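Local coordinates for SusD-like carbohydrate binding protein (Bacteroides vulgatus, PDB 3LEW) that probably binds carbohydrate at the outer membrane as a SusD-like protein, at residues A[414-419]-A[462-467]; A[50-55]-A[408-413]; A[135-140]-A[168-173]; A[467-472]-A[488-493]. One frame throughout, in Å; residues are numbered along the deposited sequence.

From the N terminus, the first segment met is 50-55, at the end of helix 46-54, and its partner, 408-413, comes only after 352 intervening residues. Within that long excursion contact 3 closes a short loop, bringing the exit of helix 111-135 against the start of helix 170-187. Contact 2 then joins the two family regions of the chain. Next, contact 1 closes the excursion holding strands 429-434 and 440-448, and contact 4 follows it, sharing Tyr467 and fastening the C-terminal tail across helix 474-479. No pair of contacts crosses: 3 sits inside 2, and the rest run in series. Residues 467-472 touch all three other contacts.

Contact 1. Residues A[414-419]-A[462-467]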
# COMPACT_ATOMS: atom_id res chain seq x y z
N ARG A 414 9.15 -3.19 -8.15
CA ARG A 414 10.19 -2.15 -8.30
C ARG A 414 11.61 -2.68 -8.12
O ARG A 414 12.55 -2.18 -8.72
CB ARG A 414 9.92 -0.98 -7.39
CG ARG A 414 10.26 -1.24 -5.91
CD ARG A 414 9.81 -0.11 -5.01
NE ARG A 414 10.14 -0.44 -3.64
CZ ARG A 414 11.33 -0.22 -3.08
NH1 ARG A 414 12.28 0.41 -3.72
NH2 ARG A 414 11.56 -0.64 -1.84
N ASN A 415 11.78 -3.72 -7.31
CA ASN A 415 13.12 -4.29 -7.07
C ASN A 415 13.48 -5.45 -8.02
O ASN A 415 14.57 -6.02 -7.92
CB ASN A 415 13.23 -4.77 -5.62
CG ASN A 415 13.04 -3.65 -4.61
OD1 ASN A 415 13.34 -2.51 -4.87
ND2 ASN A 415 12.62 -4.03 -3.40
N GLN A 416 12.55 -5.82 -8.90
CA GLN A 416 12.73 -6.98 -9.81
C GLN A 416 13.05 -8.24 -9.02
O GLN A 416 13.93 -9.03 -9.38
CB GLN A 416 13.76 -6.70 -10.91
CG GLN A 416 13.37 -5.55 -11.81
CD GLN A 416 14.31 -5.38 -12.96
OE1 GLN A 416 14.46 -6.28 -13.83
NE2 GLN A 416 15.00 -4.25 -12.98
N GLN A 417 12.30 -8.44 -7.95
CA GLN A 417 12.48 -9.60 -7.12
C GLN A 417 11.49 -10.67 -7.50
O GLN A 417 10.60 -10.43 -8.32
CB GLN A 417 12.37 -9.21 -5.65
CG GLN A 417 13.62 -8.49 -5.13
CD GLN A 417 13.46 -8.14 -3.68
OE1 GLN A 417 12.65 -7.26 -3.33
NE2 GLN A 417 14.19 -8.84 -2.81
N THR A 418 11.68 -11.87 -6.94
CA THR A 418 10.68 -12.91 -7.12
C THR A 418 9.93 -13.18 -5.83
O THR A 418 10.45 -13.05 -4.73
CB THR A 418 11.27 -14.21 -7.65
OG1 THR A 418 10.19 -15.11 -7.98
CG2 THR A 418 12.26 -14.87 -6.63
N VAL A 419 8.65 -13.52 -5.97
CA VAL A 419 7.86 -14.09 -4.89
C VAL A 419 8.52 -15.37 -4.43
O VAL A 419 8.98 -16.14 -5.27
CB VAL A 419 6.44 -14.45 -5.39
CG1 VAL A 419 5.70 -15.41 -4.41
CG2 VAL A 419 5.66 -13.18 -5.63
N CYS A 462 9.08 -16.10 -10.69
CA CYS A 462 10.29 -15.48 -11.23
C CYS A 462 10.11 -13.95 -11.18
O CYS A 462 9.00 -13.45 -10.96
CB CYS A 462 10.49 -15.94 -12.68
SG CYS A 462 9.25 -15.43 -13.85
N PRO A 463 11.21 -13.20 -11.34
CA PRO A 463 11.04 -11.77 -11.48
C PRO A 463 10.30 -11.37 -12.76
O PRO A 463 10.30 -12.07 -13.77
CB PRO A 463 12.49 -11.23 -11.52
CG PRO A 463 13.34 -12.35 -11.03
CD PRO A 463 12.63 -13.60 -11.39
N ASN A 464 9.65 -10.22 -12.70
CA ASN A 464 9.11 -9.59 -13.89
C ASN A 464 8.09 -10.47 -14.62
O ASN A 464 8.07 -10.56 -15.86
CB ASN A 464 10.23 -9.17 -14.83
CG ASN A 464 11.18 -8.14 -14.23
OD1 ASN A 464 10.80 -7.29 -13.42
ND2 ASN A 464 12.45 -8.22 -14.64
N SER A 465 7.24 -11.13 -13.84
CA SER A 465 6.16 -11.95 -14.41
C SER A 465 4.96 -11.12 -14.78
O SER A 465 4.57 -10.22 -14.03
CB SER A 465 5.73 -13.00 -13.36
OG SER A 465 4.58 -13.74 -13.78
N LYS A 466 4.30 -11.50 -15.88
CA LYS A 466 2.99 -10.95 -16.24
C LYS A 466 1.99 -11.04 -15.10
O LYS A 466 1.10 -10.22 -15.02
CB LYS A 466 2.41 -11.67 -17.49
CG LYS A 466 1.93 -13.08 -17.28
CD LYS A 466 1.66 -13.79 -18.63
CE LYS A 466 1.01 -15.16 -18.42
NZ LYS A 466 0.81 -15.94 -19.71
N TYR A 467 2.13 -12.02 -14.22
CA TYR A 467 1.17 -12.18 -13.13
C TYR A 467 1.26 -11.10 -12.04
O TYR A 467 0.38 -11.01 -11.18
CB TYR A 467 1.28 -13.59 -12.53
CG TYR A 467 0.82 -14.67 -13.46
CD1 TYR A 467 -0.55 -14.89 -13.67
CD2 TYR A 467 1.73 -15.51 -14.14
CE1 TYR A 467 -1.00 -15.87 -14.54
CE2 TYR A 467 1.28 -16.50 -15.00
CZ TYR A 467 -0.09 -16.67 -15.20
OH TYR A 467 -0.56 -17.67 -16.00
O HOH W 1 9.77 -8.68 -10.23
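A Schellman motif ends helix 408-414, and the contact is built on the residues that leave it: Gln416 has the positive phi of the motif (56°), and its side chain and carbonyl both meet the loop 462-467. Gln416 CG lies beside its own backbone N, with the chain extended beyond it, so that the amide reaches across to Asn464. There Asn464 ND2 donates to Gln416 OE1 at 2.9 Å with an almost linear N-H...O angle of 174°. The donor lies in the carbonyl plane, on a lone pair, although the two amides are turned 35° from each other. An alanine in place of Gln416 would remove this acceptor and would probably leave the two loops joined less firmly at this edge. Pro463 continues the seam against backbone carbonyls: its CB rests 3.4 Å from Gln416 O, and Pro463 CA makes a CH...O contact of 3.5 Å with Gln417 O. A water bridges the two loops, donating to Gln417 O (2.7 Å) and accepting from Asn464 N (2.9 Å). Farther on, Thr418 CB packs 4.0 Å from Pro463 CD, while Thr418 OG1 donates to the carbonyl O of the next residue, Val419. Behind this surface seam, Asn415 and Gln417 touch Trp395 of helix 387-401, and the chain beyond Val419 goes on to strand 429-434.

Contact 2. Residues A[50-55]-A[408-413]; sequences RANDAM and SLIDII
Asp53 OD1 is the best-held polar atom here, with two backbone N-H groups gripping it at the start of helix 408-414. Ser408 N donates to it at 3.2 Å, nearly along the C-O axis of the carboxylate and with an N-H...O angle of 160°; Phe407 N adds a weak second bond. Ser408 OG also stands 3.0 Å from Asp53 OD1, while Gly406 N binds Asp53 OD2 weakly. A carboxylate so placed at a helix N terminus is likely to be stabilised as the anion. One residue back, Asn52 O accepts from Leu409 N over 3.0 Å, but the bond is bent, with the donor above the carbonyl plane. These bonds couple two helices of the largely helical SusD fold, one from each family region; the axes of segments 50-54 and 408-413 approach to 7.7 Å and cross at 61°. The Asn52 amide is fixed by partners outside the pair, OD1 by Tyr470 OH and ND2 by Gly406 O. Held this way, Asn52 ND2 faces the branch of Ile410, 3.7 Å from its CD1. On the apolar side the selenomethionine Met55 runs alongside Leu409, pointing the same way, with Met55 CE 3.7 Å from Leu409 CD2. Buried Met55 O has no polar partner in the model, and Ile412 CD1 lies 3.8 Å from it.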
# COMPACT_ATOMS: atom_id res chain seq x y z
N ARG A 50 -4.66 -4.50 -0.10
CA ARG A 50 -4.82 -5.89 0.30
C ARG A 50 -4.37 -6.85 -0.81
O ARG A 50 -3.65 -7.83 -0.54
CB ARG A 50 -6.29 -6.18 0.74
CG ARG A 50 -6.58 -6.05 2.24
CD ARG A 50 -6.53 -4.62 2.80
NE ARG A 50 -5.16 -4.19 3.11
CZ ARG A 50 -4.82 -2.98 3.53
NH1 ARG A 50 -5.73 -1.99 3.64
NH2 ARG A 50 -3.56 -2.73 3.85
N ALA A 51 -4.76 -6.59 -2.05
CA ALA A 51 -4.30 -7.36 -3.19
C ALA A 51 -2.78 -7.41 -3.22
O ALA A 51 -2.20 -8.49 -3.42
CB ALA A 51 -4.84 -6.77 -4.54
N ASN A 52 -2.15 -6.27 -2.99
CA ASN A 52 -0.70 -6.14 -3.03
C ASN A 52 0.02 -7.07 -2.06
O ASN A 52 1.07 -7.59 -2.38
CB ASN A 52 -0.23 -4.70 -2.80
CG ASN A 52 -0.63 -3.74 -3.95
OD1 ASN A 52 -1.14 -4.20 -5.00
ND2 ASN A 52 -0.53 -2.42 -3.69
N ASP A 53 -0.53 -7.25 -0.88
CA ASP A 53 0.04 -8.16 0.09
C ASP A 53 -0.30 -9.60 -0.18
O ASP A 53 0.53 -10.47 0.06
CB ASP A 53 -0.36 -7.73 1.52
CG ASP A 53 0.31 -6.44 1.94
OD1 ASP A 53 1.49 -6.18 1.54
OD2 ASP A 53 -0.32 -5.67 2.69
N ALA A 54 -1.52 -9.89 -0.66
CA ALA A 54 -1.87 -11.24 -1.05
C ALA A 54 -0.95 -11.74 -2.16
O ALA A 54 -0.66 -12.93 -2.26
CB ALA A 54 -3.38 -11.32 -1.50
N MSE A 55 -0.44 -10.83 -2.97
CA MSE A 55 0.44 -11.19 -4.08
C MSE A 55 1.96 -11.16 -3.70
O MSE A 55 2.82 -11.00 -4.58
CB MSE A 55 0.07 -10.24 -5.21
CG MSE A 55 -1.34 -10.54 -5.77
SE MSE A 55 -1.96 -9.21 -6.97
CE MSE A 55 -0.80 -9.51 -8.50
N SER A 408 3.80 -5.36 -0.47
CA SER A 408 4.59 -6.54 -0.89
C SER A 408 4.79 -6.62 -2.40
O SER A 408 5.91 -6.76 -2.88
CB SER A 408 3.99 -7.87 -0.42
OG SER A 408 3.82 -7.93 1.01
N LEU A 409 3.71 -6.50 -3.17
CA LEU A 409 3.82 -6.58 -4.65
C LEU A 409 4.57 -5.38 -5.19
O LEU A 409 5.29 -5.49 -6.18
CB LEU A 409 2.43 -6.60 -5.28
CG LEU A 409 2.36 -6.67 -6.83
CD1 LEU A 409 2.89 -8.02 -7.39
CD2 LEU A 409 0.88 -6.41 -7.29
N ILE A 410 4.39 -4.22 -4.56
CA ILE A 410 5.03 -2.99 -5.06
C ILE A 410 6.54 -3.10 -4.98
O ILE A 410 7.26 -2.76 -5.91
CB ILE A 410 4.59 -1.75 -4.20
CG1 ILE A 410 3.05 -1.58 -4.26
CG2 ILE A 410 5.42 -0.51 -4.57
CD1 ILE A 410 2.45 -1.50 -5.65
N ASP A 411 7.01 -3.73 -3.93
CA ASP A 411 8.44 -4.01 -3.75
C ASP A 411 8.95 -5.08 -4.70
O ASP A 411 10.03 -4.93 -5.26
CB ASP A 411 8.76 -4.40 -2.33
CG ASP A 411 8.70 -3.22 -1.37
OD1 ASP A 411 8.63 -2.01 -1.78
OD2 ASP A 411 8.73 -3.49 -0.14
N ILE A 412 8.17 -6.15 -4.89
CA ILE A 412 8.51 -7.22 -5.85
C ILE A 412 8.73 -6.64 -7.27
O ILE A 412 9.71 -6.95 -7.97
CB ILE A 412 7.42 -8.32 -5.81
CG1 ILE A 412 7.65 -9.17 -4.54
CG2 ILE A 412 7.46 -9.25 -7.08
CD1 ILE A 412 6.50 -10.08 -4.14
N ILE A 413 7.81 -5.79 -7.66
CA ILE A 413 7.86 -5.11 -8.98
C ILE A 413 9.08 -4.17 -9.04
O ILE A 413 9.95 -4.34 -9.89
CB ILE A 413 6.60 -4.34 -9.27
CG1 ILE A 413 5.41 -5.28 -9.57
CG2 ILE A 413 6.76 -3.46 -10.49
CD1 ILE A 413 4.00 -4.58 -9.67
O HOH W 2 3.13 -10.77 1.33

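Contact 3. Residues A[135-140]-A[168-173]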
# COMPACT_ATOMS: atom_id res chain seq x y z
N CYS A 135 2.25 0.06 -10.25
CA CYS A 135 1.47 -1.18 -10.37
C CYS A 135 1.20 -1.67 -11.81
O CYS A 135 0.90 -2.81 -12.01
CB CYS A 135 0.09 -0.95 -9.74
SG CYS A 135 0.11 -0.78 -7.95
N TYR A 136 1.23 -0.76 -12.79
CA TYR A 136 0.81 -1.07 -14.17
C TYR A 136 1.96 -1.31 -15.17
O TYR A 136 1.72 -1.52 -16.39
CB TYR A 136 -0.12 0.04 -14.71
CG TYR A 136 -1.51 0.02 -14.12
CD1 TYR A 136 -1.75 0.39 -12.78
CD2 TYR A 136 -2.57 -0.46 -14.86
CE1 TYR A 136 -3.05 0.35 -12.21
CE2 TYR A 136 -3.85 -0.51 -14.31
CZ TYR A 136 -4.07 -0.12 -12.97
OH TYR A 136 -5.32 -0.17 -12.50
N SER A 137 3.19 -1.27 -14.67
CA SER A 137 4.37 -1.52 -15.49
C SER A 137 5.42 -2.18 -14.60
O SER A 137 5.43 -2.02 -13.37
CB SER A 137 4.96 -0.21 -15.99
OG SER A 137 4.05 0.64 -16.68
N PHE A 138 6.33 -2.90 -15.23
CA PHE A 138 7.54 -3.36 -14.54
C PHE A 138 8.43 -2.16 -14.18
O PHE A 138 8.16 -0.99 -14.58
CB PHE A 138 8.32 -4.39 -15.39
CG PHE A 138 7.53 -5.63 -15.68
CD1 PHE A 138 7.04 -6.42 -14.64
CD2 PHE A 138 7.26 -6.01 -16.99
CE1 PHE A 138 6.33 -7.57 -14.89
CE2 PHE A 138 6.52 -7.15 -17.26
CZ PHE A 138 6.08 -7.95 -16.20
N ALA A 139 9.43 -2.44 -13.36
CA ALA A 139 10.33 -1.39 -12.80
C ALA A 139 10.81 -0.43 -13.88
O ALA A 139 11.05 -0.81 -15.05
CB ALA A 139 11.51 -2.03 -12.10
N ILE A 140 11.01 0.82 -13.47
CA ILE A 140 11.48 1.86 -14.38
C ILE A 140 12.85 1.52 -14.99
O ILE A 140 13.15 1.97 -16.10
CB ILE A 140 11.45 3.22 -13.62
CG1 ILE A 140 11.56 4.37 -14.59
CG2 ILE A 140 12.56 3.30 -12.57
CD1 ILE A 140 11.41 5.77 -13.94
N SER A 168 0.98 6.95 -21.73
CA SER A 168 2.37 7.39 -21.52
C SER A 168 3.18 6.22 -20.97
O SER A 168 2.60 5.24 -20.55
CB SER A 168 2.41 8.54 -20.54
OG SER A 168 1.77 9.66 -21.11
N SER A 169 4.50 6.38 -20.93
CA SER A 169 5.40 5.32 -20.46
C SER A 169 5.53 5.39 -18.96
O SER A 169 5.18 6.40 -18.31
CB SER A 169 6.80 5.48 -21.00
OG SER A 169 7.42 6.67 -20.50
N VAL A 170 6.08 4.31 -18.40
CA VAL A 170 6.29 4.26 -16.94
C VAL A 170 7.19 5.40 -16.47
O VAL A 170 6.88 6.03 -15.42
CB VAL A 170 6.82 2.86 -16.48
CG1 VAL A 170 8.12 2.48 -17.21
CG2 VAL A 170 6.99 2.82 -14.93
N SER A 171 8.23 5.75 -17.23
CA SER A 171 9.09 6.89 -16.85
C SER A 171 8.28 8.20 -16.85
O SER A 171 8.42 9.04 -15.95
CB SER A 171 10.28 7.03 -17.80
OG SER A 171 11.18 5.95 -17.69
N GLU A 172 7.42 8.36 -17.86
CA GLU A 172 6.62 9.58 -17.96
C GLU A 172 5.58 9.70 -16.84
O GLU A 172 5.35 10.80 -16.32
CB GLU A 172 5.94 9.66 -19.32
CG GLU A 172 6.89 9.93 -20.45
CD GLU A 172 6.31 9.75 -21.84
OE1 GLU A 172 5.31 9.00 -22.00
OE2 GLU A 172 6.94 10.30 -22.78
N VAL A 173 4.98 8.59 -16.44
CA VAL A 173 3.99 8.62 -15.37
C VAL A 173 4.68 8.88 -14.04
O VAL A 173 4.17 9.68 -13.22
CB VAL A 173 3.11 7.37 -15.34
CG1 VAL A 173 2.14 7.41 -14.17
CG2 VAL A 173 2.33 7.25 -16.66
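Val170 carries the buried half of this contact, and Ser137 is its closest neighbour across it. Ser137 CB sits 3.6 Å from Val170 CB, and Ser137 OG is just as near to that carbon, so the serine presses against the branch point and not only against a methyl tip. Val170 CG2, anti to its backbone N, reaches past the serine to Phe138 O at 4.0 Å. The same torsion (chi1 57°) leaves Val170 CG1 in the crowded position between N and carbonyl carbon. Ser137 OG does not spend its polarity on the valine: it is hydrogen-bonded to Val147 O, on the strand 147-149 that pairs with 168-169. Val170 opens helix 170-187, and a capping box finishes that end. Ser169, the N-cap residue, accepts from Glu172 N through OG at 3.1 Å, and Ser169 N donates in return to Glu172 OE1 at 2.9 Å with an angle of 168°. The contact thus sets the turn leaving helix 111-135 on the first turn of the next long helix. The other half, partly exposed, lies toward solvent, although its closest approach is just as short. Here Ile140, with CG1 anti to its backbone N, brings CG1 to 3.5 Å from Ser171 OG, and Ile140 CD1 lies 3.9 Å from Ser171 CA. Ser171 OG is hydrogen-bonded to Pro144 O, so the isoleucine lies against an oxygen already engaged. A pentaethylene glycol, probably from the crystallisation liquor, lies about 4 Å from the Ile140 side chain.

Contact 4. Residues A[467-472]-A[488-493]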
# COMPACT_ATOMS: atom_id res chain seq x y z
N TYR A 467 2.13 -12.02 -14.22
CA TYR A 467 1.17 -12.18 -13.13
C TYR A 467 1.26 -11.10 -12.04
O TYR A 467 0.38 -11.01 -11.18
CB TYR A 467 1.28 -13.59 -12.53
CG TYR A 467 0.82 -14.67 -13.46
CD1 TYR A 467 -0.55 -14.89 -13.67
CD2 TYR A 467 1.73 -15.51 -14.14
CE1 TYR A 467 -1.00 -15.87 -14.54
CE2 TYR A 467 1.28 -16.50 -15.00
CZ TYR A 467 -0.09 -16.67 -15.20
OH TYR A 467 -0.56 -17.67 -16.00
N TYR A 468 2.33 -10.29 -12.07
CA TYR A 468 2.51 -9.24 -11.09
C TYR A 468 1.78 -7.94 -11.43
O TYR A 468 1.58 -7.14 -10.56
CB TYR A 468 3.99 -8.92 -10.89
CG TYR A 468 4.86 -10.05 -10.38
CD1 TYR A 468 4.36 -11.05 -9.55
CD2 TYR A 468 6.25 -10.03 -10.60
CE1 TYR A 468 5.17 -12.07 -9.08
CE2 TYR A 468 7.08 -11.08 -10.16
CZ TYR A 468 6.54 -12.07 -9.35
OH TYR A 468 7.34 -13.11 -8.85
N LEU A 469 1.47 -7.70 -12.71
CA LEU A 469 1.01 -6.34 -13.07
C LEU A 469 -0.49 -6.13 -13.08
O LEU A 469 -1.26 -7.00 -13.55
CB LEU A 469 1.57 -5.93 -14.42
CG LEU A 469 3.07 -5.94 -14.60
CD1 LEU A 469 3.40 -5.40 -16.06
CD2 LEU A 469 3.73 -5.13 -13.54
N TYR A 470 -0.91 -4.96 -12.61
CA TYR A 470 -2.29 -4.51 -12.87
C TYR A 470 -2.39 -4.19 -14.37
O TYR A 470 -1.37 -3.93 -15.03
CB TYR A 470 -2.65 -3.28 -12.06
CG TYR A 470 -2.90 -3.52 -10.56
CD1 TYR A 470 -1.90 -4.00 -9.72
CD2 TYR A 470 -4.10 -3.12 -9.99
CE1 TYR A 470 -2.12 -4.14 -8.30
CE2 TYR A 470 -4.33 -3.27 -8.62
CZ TYR A 470 -3.35 -3.79 -7.79
OH TYR A 470 -3.62 -3.88 -6.42
N ARG A 471 -3.59 -4.34 -14.91
CA ARG A 471 -3.85 -4.22 -16.34
C ARG A 471 -4.87 -3.16 -16.71
O ARG A 471 -5.90 -2.98 -16.09
CB ARG A 471 -4.37 -5.57 -16.85
CG ARG A 471 -3.38 -6.71 -16.59
CD ARG A 471 -3.84 -8.02 -17.17
NE ARG A 471 -3.90 -7.99 -18.64
CZ ARG A 471 -4.17 -9.03 -19.41
NH1 ARG A 471 -4.43 -10.23 -18.88
NH2 ARG A 471 -4.17 -8.88 -20.75
N ILE A 472 -4.58 -2.44 -17.78
CA ILE A 472 -5.57 -1.57 -18.40
C ILE A 472 -6.82 -2.42 -18.67
O ILE A 472 -6.73 -3.61 -19.10
CB ILE A 472 -5.00 -0.94 -19.68
CG1 ILE A 472 -3.77 -0.07 -19.34
CG2 ILE A 472 -6.08 -0.17 -20.40
CD1 ILE A 472 -2.86 0.33 -20.49
N PRO A 488 3.67 0.32 -27.19
CA PRO A 488 2.84 -0.84 -27.44
C PRO A 488 2.50 -1.68 -26.21
O PRO A 488 3.23 -1.71 -25.23
CB PRO A 488 3.71 -1.69 -28.38
CG PRO A 488 5.12 -1.33 -27.98
CD PRO A 488 5.02 0.18 -27.77
N LYS A 489 1.37 -2.37 -26.30
CA LYS A 489 0.96 -3.30 -25.29
C LYS A 489 2.06 -4.35 -25.15
O LYS A 489 2.66 -4.77 -26.15
CB LYS A 489 -0.37 -3.97 -25.72
CG LYS A 489 -0.95 -4.97 -24.75
CD LYS A 489 -2.34 -5.41 -25.21
CE LYS A 489 -3.02 -6.32 -24.24
NZ LYS A 489 -4.40 -6.60 -24.67
N LEU A 490 2.33 -4.77 -23.93
CA LEU A 490 3.41 -5.74 -23.71
C LEU A 490 3.11 -7.05 -24.45
O LEU A 490 1.96 -7.56 -24.41
CB LEU A 490 3.60 -6.01 -22.21
CG LEU A 490 4.04 -4.87 -21.31
CD1 LEU A 490 4.30 -5.44 -19.89
CD2 LEU A 490 5.31 -4.14 -21.86
N SER A 491 4.14 -7.59 -25.12
CA SER A 491 4.01 -8.80 -25.92
C SER A 491 3.86 -10.06 -25.09
O SER A 491 3.68 -11.12 -25.66
CB SER A 491 5.25 -8.99 -26.82
OG SER A 491 5.39 -7.85 -27.66
N ILE A 492 4.00 -9.94 -23.78
CA ILE A 492 3.79 -11.07 -22.88
C ILE A 492 2.30 -11.46 -22.81
O ILE A 492 1.97 -12.58 -22.42
CB ILE A 492 4.33 -10.80 -21.47
CG1 ILE A 492 3.55 -9.63 -20.81
CG2 ILE A 492 5.86 -10.58 -21.54
CD1 ILE A 492 4.07 -9.15 -19.42
N TYR A 493 1.40 -10.53 -23.15
CA TYR A 493 -0.05 -10.81 -23.11
C TYR A 493 -0.48 -11.45 -24.41
O TYR A 493 -0.19 -10.94 -25.51
CB TYR A 493 -0.83 -9.51 -22.84
CG TYR A 493 -0.56 -8.91 -21.48
CD1 TYR A 493 -0.85 -9.62 -20.32
CD2 TYR A 493 -0.01 -7.64 -21.34
CE1 TYR A 493 -0.60 -9.09 -19.08
CE2 TYR A 493 0.24 -7.08 -20.11
CZ TYR A 493 -0.04 -7.81 -18.97
OH TYR A 493 0.20 -7.25 -17.76
O HOH W 3 -0.84 -8.63 -15.72
O HOH W 4 -0.19 -4.53 -17.43
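An off-centre cation-pi stack of Arg471 on Tyr493 attaches the C-terminal tail to the loop before helix 474-479, with Tyr493 closing a type I turn that starts at Leu490. Arg471 CB points toward the tail, and CG, anti to the carbonyl carbon, comes within 3.8 Å of Tyr493 OH. CD follows the ring inward, 3.9 Å from Tyr493 CE1. A bend at chi3 (66°) then lays the guanidinium over the ring: Arg471 NE stands 3.5 Å from Tyr493 CE1, and NH2 lies 3.4 Å from Tyr493 CD1. The two planes differ by 10°, which makes this a flat stack, and Arg471 CZ is 4.0 Å from the ring centroid, 35° off the normal. Outside the pair, NH1 binds Tyr77 O and NH2 binds Lys495 O, while Tyr77 offers a second cation-pi partner. At the guanidinium edge Lys489 NZ approaches Arg471 NH2 to 4.5 Å; Lys489 NZ is salt-bridged to Glu477, which would probably offset part of the like-charge repulsion. Replacing Arg471 by alanine would remove the stacked guanidinium and its bonds to the carbonyls of Tyr77 and Lys495, and would probably loosen the tail. Beside the stack, Leu469 CD1 and Leu490 CD1 meet at 3.9 Å, their side chains crossing at about a right angle. Two waters complete the join at the phenol: Tyr493 OH accepts from one that also donates to Tyr470 O, and donates to another, in the ring plane, which donates in turn to Leu469 O at 2.7 Å.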